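Local coordinates for viral macrophage inflammatory protein 2 (PDB 2FHT) that binds a wide range of chemokine receptors, human CXCR4 among them, and blocks infection by several HIV-1 strains, at residues S26-T31 with V40-K45. Sequence-based numbering, arbitrary orientation.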
ATOM      1  N   SER A  26       8.482   1.904   5.899  1.00 24.86           N
ATOM      2  CA  SER A  26       9.245   0.701   6.149  1.00 26.53           C
ATOM      3  C   SER A  26       9.079  -0.395   5.073  1.00 24.46           C
ATOM      4  O   SER A  26      10.067  -0.984   4.633  1.00 22.18           O
ATOM      5  CB  SER A  26       8.945   0.160   7.552  1.00 27.20           C
ATOM      6  OG  SER A  26       7.778  -0.636   7.571  1.00 37.19           O
ATOM      7  N   SER A  27       7.858  -0.613   4.593  1.00 22.71           N
ATOM      8  CA  SER A  27       7.598  -1.638   3.584  1.00 21.06           C
ATOM      9  C   SER A  27       6.229  -1.435   2.974  1.00 20.47           C
ATOM     10  O   SER A  27       5.549  -0.444   3.251  1.00 20.73           O
ATOM     11  CB  SER A  27       7.630  -3.030   4.227  1.00 25.59           C
ATOM     12  OG  SER A  27       6.653  -3.138   5.258  1.00 23.21           O
ATOM     13  N   TRP A  28       5.805  -2.376   2.142  1.00 18.79           N
ATOM     14  CA  TRP A  28       4.487  -2.265   1.530  1.00 19.85           C
ATOM     15  C   TRP A  28       3.942  -3.654   1.220  1.00 22.98           C
ATOM     16  O   TRP A  28       4.686  -4.637   1.243  1.00 20.86           O
ATOM     17  CB  TRP A  28       4.558  -1.446   0.230  1.00 17.16           C
ATOM     18  CG  TRP A  28       5.355  -2.114  -0.884  1.00 19.05           C
ATOM     19  CD1 TRP A  28       6.713  -2.093  -1.053  1.00 16.65           C
ATOM     20  CD2 TRP A  28       4.836  -2.888  -1.966  1.00 16.92           C
ATOM     21  NE1 TRP A  28       7.063  -2.800  -2.171  1.00 13.08           N
ATOM     22  CE2 TRP A  28       5.934  -3.292  -2.755  1.00 17.88           C
ATOM     23  CE3 TRP A  28       3.541  -3.275  -2.348  1.00 17.80           C
ATOM     24  CZ2 TRP A  28       5.779  -4.074  -3.902  1.00 22.56           C
ATOM     25  CZ3 TRP A  28       3.392  -4.050  -3.482  1.00 20.58           C
ATOM     26  CH2 TRP A  28       4.504  -4.438  -4.251  1.00 22.67           C
ATOM     27  N   TYR A  29       2.639  -3.737   0.954  1.00 20.61           N
ATOM     28  CA  TYR A  29       2.029  -5.004   0.583  1.00 21.15           C
ATOM     29  C   TYR A  29       0.851  -4.693  -0.316  1.00 19.32           C
ATOM     30  O   TYR A  29       0.241  -3.624  -0.189  1.00 16.42           O
ATOM     31  CB  TYR A  29       1.627  -5.823   1.808  1.00 23.46           C
ATOM     32  CG  TYR A  29       0.709  -5.132   2.774  1.00 30.43           C
ATOM     33  CD1 TYR A  29       1.219  -4.388   3.839  1.00 37.91           C
ATOM     34  CD2 TYR A  29      -0.668  -5.280   2.675  1.00 31.22           C
ATOM     35  CE1 TYR A  29       0.374  -3.813   4.792  1.00 40.04           C
ATOM     36  CE2 TYR A  29      -1.518  -4.720   3.617  1.00 38.09           C
ATOM     37  CZ  TYR A  29      -0.996  -3.989   4.675  1.00 41.52           C
ATOM     38  OH  TYR A  29      -1.851  -3.457   5.616  1.00 44.22           O
ATOM     39  N   PRO A  30       0.603  -5.553  -1.325  1.00 18.25           N
ATOM     40  CA  PRO A  30      -0.517  -5.337  -2.250  1.00 15.98           C
ATOM     41  C   PRO A  30      -1.820  -5.736  -1.612  1.00 15.15           C
ATOM     42  O   PRO A  30      -1.824  -6.466  -0.629  1.00 18.10           O
ATOM     43  CB  PRO A  30      -0.182  -6.260  -3.425  1.00 14.56           C
ATOM     44  CG  PRO A  30       0.514  -7.399  -2.776  1.00 17.27           C
ATOM     45  CD  PRO A  30       1.347  -6.787  -1.659  1.00 20.34           C
ATOM     46  N   THR A  31      -2.907  -5.149  -2.087  1.00 18.07           N
ATOM     47  CA  THR A  31      -4.235  -5.517  -1.608  1.00 20.25           C
ATOM     48  C   THR A  31      -4.687  -6.686  -2.504  1.00 22.27           C
ATOM     49  O   THR A  31      -4.016  -7.036  -3.500  1.00 23.21           O
ATOM     50  CB  THR A  31      -5.263  -4.357  -1.701  1.00 15.33           C
ATOM     51  OG1 THR A  31      -5.273  -3.816  -3.016  1.00 17.55           O
ATOM     52  CG2 THR A  31      -4.929  -3.274  -0.737  1.00 17.40           C
ATOM     53  N   VAL A  40      -1.967  -0.462  -3.256  1.00 18.73           N
ATOM     54  CA  VAL A  40      -0.892  -1.000  -2.435  1.00 16.08           C
ATOM     55  C   VAL A  40      -0.935  -0.258  -1.117  1.00 14.57           C
ATOM     56  O   VAL A  40      -1.358   0.894  -1.063  1.00 16.41           O
ATOM     57  CB  VAL A  40       0.524  -0.851  -3.073  1.00 18.13           C
ATOM     58  CG1 VAL A  40       0.659  -1.703  -4.349  1.00 16.79           C
ATOM     59  CG2 VAL A  40       0.833   0.583  -3.342  1.00 12.73           C
ATOM     60  N   ILE A  41      -0.582  -0.942  -0.043  1.00 12.57           N
ATOM     61  CA  ILE A  41      -0.560  -0.322   1.270  1.00 16.50           C
ATOM     62  C   ILE A  41       0.883  -0.134   1.750  1.00 16.23           C
ATOM     63  O   ILE A  41       1.653  -1.095   1.802  1.00 18.56           O
ATOM     64  CB  ILE A  41      -1.326  -1.182   2.306  1.00 16.59           C
ATOM     65  CG1 ILE A  41      -2.797  -1.327   1.884  1.00 17.46           C
ATOM     66  CG2 ILE A  41      -1.201  -0.572   3.692  1.00 17.66           C
ATOM     67  CD1 ILE A  41      -3.582  -2.447   2.620  1.00 16.11           C
ATOM     68  N   PHE A  42       1.268   1.110   2.025  1.00 16.61           N
ATOM     69  CA  PHE A  42       2.602   1.387   2.544  1.00 17.09           C
ATOM     70  C   PHE A  42       2.547   1.339   4.061  1.00 18.46           C
ATOM     71  O   PHE A  42       1.563   1.774   4.661  1.00 23.77           O
ATOM     72  CB  PHE A  42       3.117   2.764   2.091  1.00 20.00           C
ATOM     73  CG  PHE A  42       3.520   2.813   0.650  1.00 23.38           C
ATOM     74  CD1 PHE A  42       2.696   3.413  -0.293  1.00 19.52           C
ATOM     75  CD2 PHE A  42       4.688   2.178   0.219  1.00 19.27           C
ATOM     76  CE1 PHE A  42       3.028   3.381  -1.635  1.00 20.75           C
ATOM     77  CE2 PHE A  42       5.027   2.138  -1.122  1.00 16.04           C
ATOM     78  CZ  PHE A  42       4.198   2.733  -2.057  1.00 16.08           C
ATOM     79  N   LEU A  43       3.541   0.711   4.672  1.00 18.82           N
ATOM     80  CA  LEU A  43       3.616   0.643   6.117  1.00 23.99           C
ATOM     81  C   LEU A  43       4.639   1.673   6.504  1.00 24.87           C
ATOM     82  O   LEU A  43       5.746   1.676   5.971  1.00 25.51           O
ATOM     83  CB  LEU A  43       4.053  -0.745   6.584  1.00 28.32           C
ATOM     84  CG  LEU A  43       2.976  -1.818   6.418  1.00 33.81           C
ATOM     85  CD1 LEU A  43       3.554  -3.186   6.691  1.00 31.41           C
ATOM     86  CD2 LEU A  43       1.823  -1.534   7.383  1.00 35.94           C
ATOM     87  N   THR A  44       4.246   2.626   7.336  1.00 28.39           N
ATOM     88  CA  THR A  44       5.186   3.658   7.751  1.00 30.95           C
ATOM     89  C   THR A  44       5.997   3.157   8.932  1.00 33.27           C
ATOM     90  O   THR A  44       5.654   2.125   9.537  1.00 33.50           O
ATOM     91  CB  THR A  44       4.475   5.007   8.078  1.00 35.67           C
ATOM     92  OG1 THR A  44       3.714   4.902   9.293  1.00 32.90           O
ATOM     93  CG2 THR A  44       3.540   5.406   6.907  1.00 33.28           C
ATOM     94  N   LYS A  45       7.136   3.801   9.176  1.00 37.28           N
ATOM     95  CA  LYS A  45       7.997   3.425  10.294  1.00 40.93           C
ATOM     96  C   LYS A  45       7.232   3.695  11.592  1.00 42.89           C
ATOM     97  O   LYS A  45       7.378   2.975  12.569  1.00 46.19           O
ATOM     98  CB  LYS A  45       9.303   4.215  10.238  1.00 42.15           C
ATOM     99  CG  LYS A  45      10.152   3.924   9.002  1.00 43.16           C
ATOM    100  CD  LYS A  45      11.360   4.864   8.891  1.00 40.64           C
ATOM    101  CE  LYS A  45      12.202   4.509   7.668  1.00 42.92           C
ATOM    102  NZ  LYS A  45      13.219   5.531   7.282  1.00 39.19           N
TER
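Tyr29 and Ile41 face each other as a hydrogen-bonded pair in the first hairpin of the chemokine fold, and they illustrate how an antiparallel ladder brings side chains of paired residues together. Tyr29 N gives its hydrogen to Ile41 O at 2.9 Å, and Ile41 N returns a straighter bond to Tyr29 O (2.8 Å, 175°). With CG set between the backbone N and the carbonyl carbon (chi1 56°), the tyrosine ring leans toward the neighbouring strand, beside Ile41 and Leu43. Ile41 CB lies over one ring face, 3.9 Å from the centroid in a CH-pi contact, while Ile41 CD1 closes tightly on Tyr29 CE2 at 3.2 Å. Leu43 CG meets the same ring differently, at its edge and in its plane, 3.7 Å from Tyr29 CE1. Thr31 CG2 adds a methyl against Ile41 CD1.

On the opposite face of the sheet, which carries Trp28, Val40 and Phe42, Trp28 and Phe42 form a non-hydrogen-bonded pair. Trp28 CB touches Phe42 CD2, and the indole reaches along the sheet until CZ3 rests 3.7 Å from Val40 CG1. Helix 57-65 packs on this face, with Met63 against Val40 and Val59 and Leu62 against Phe42.

Toward Ser26 and Lys45 the contact thins. A classic beta bulge sets both serines opposite Leu43, whose carbonyl takes a short bond from Ser26 N (2.7 Å) and weak ones from Ser27 N and Ser26 OG; Leu43 N bonds to Ser27 O at 2.7 Å. The exposed Lys45 adds little here, and its amino group bonds instead to Val23 O. The Tyr29 end thus combines paired backbone bonds with apolar packing, whereas the bulge end depends more on backbone bonding: two short bonds with weak additions.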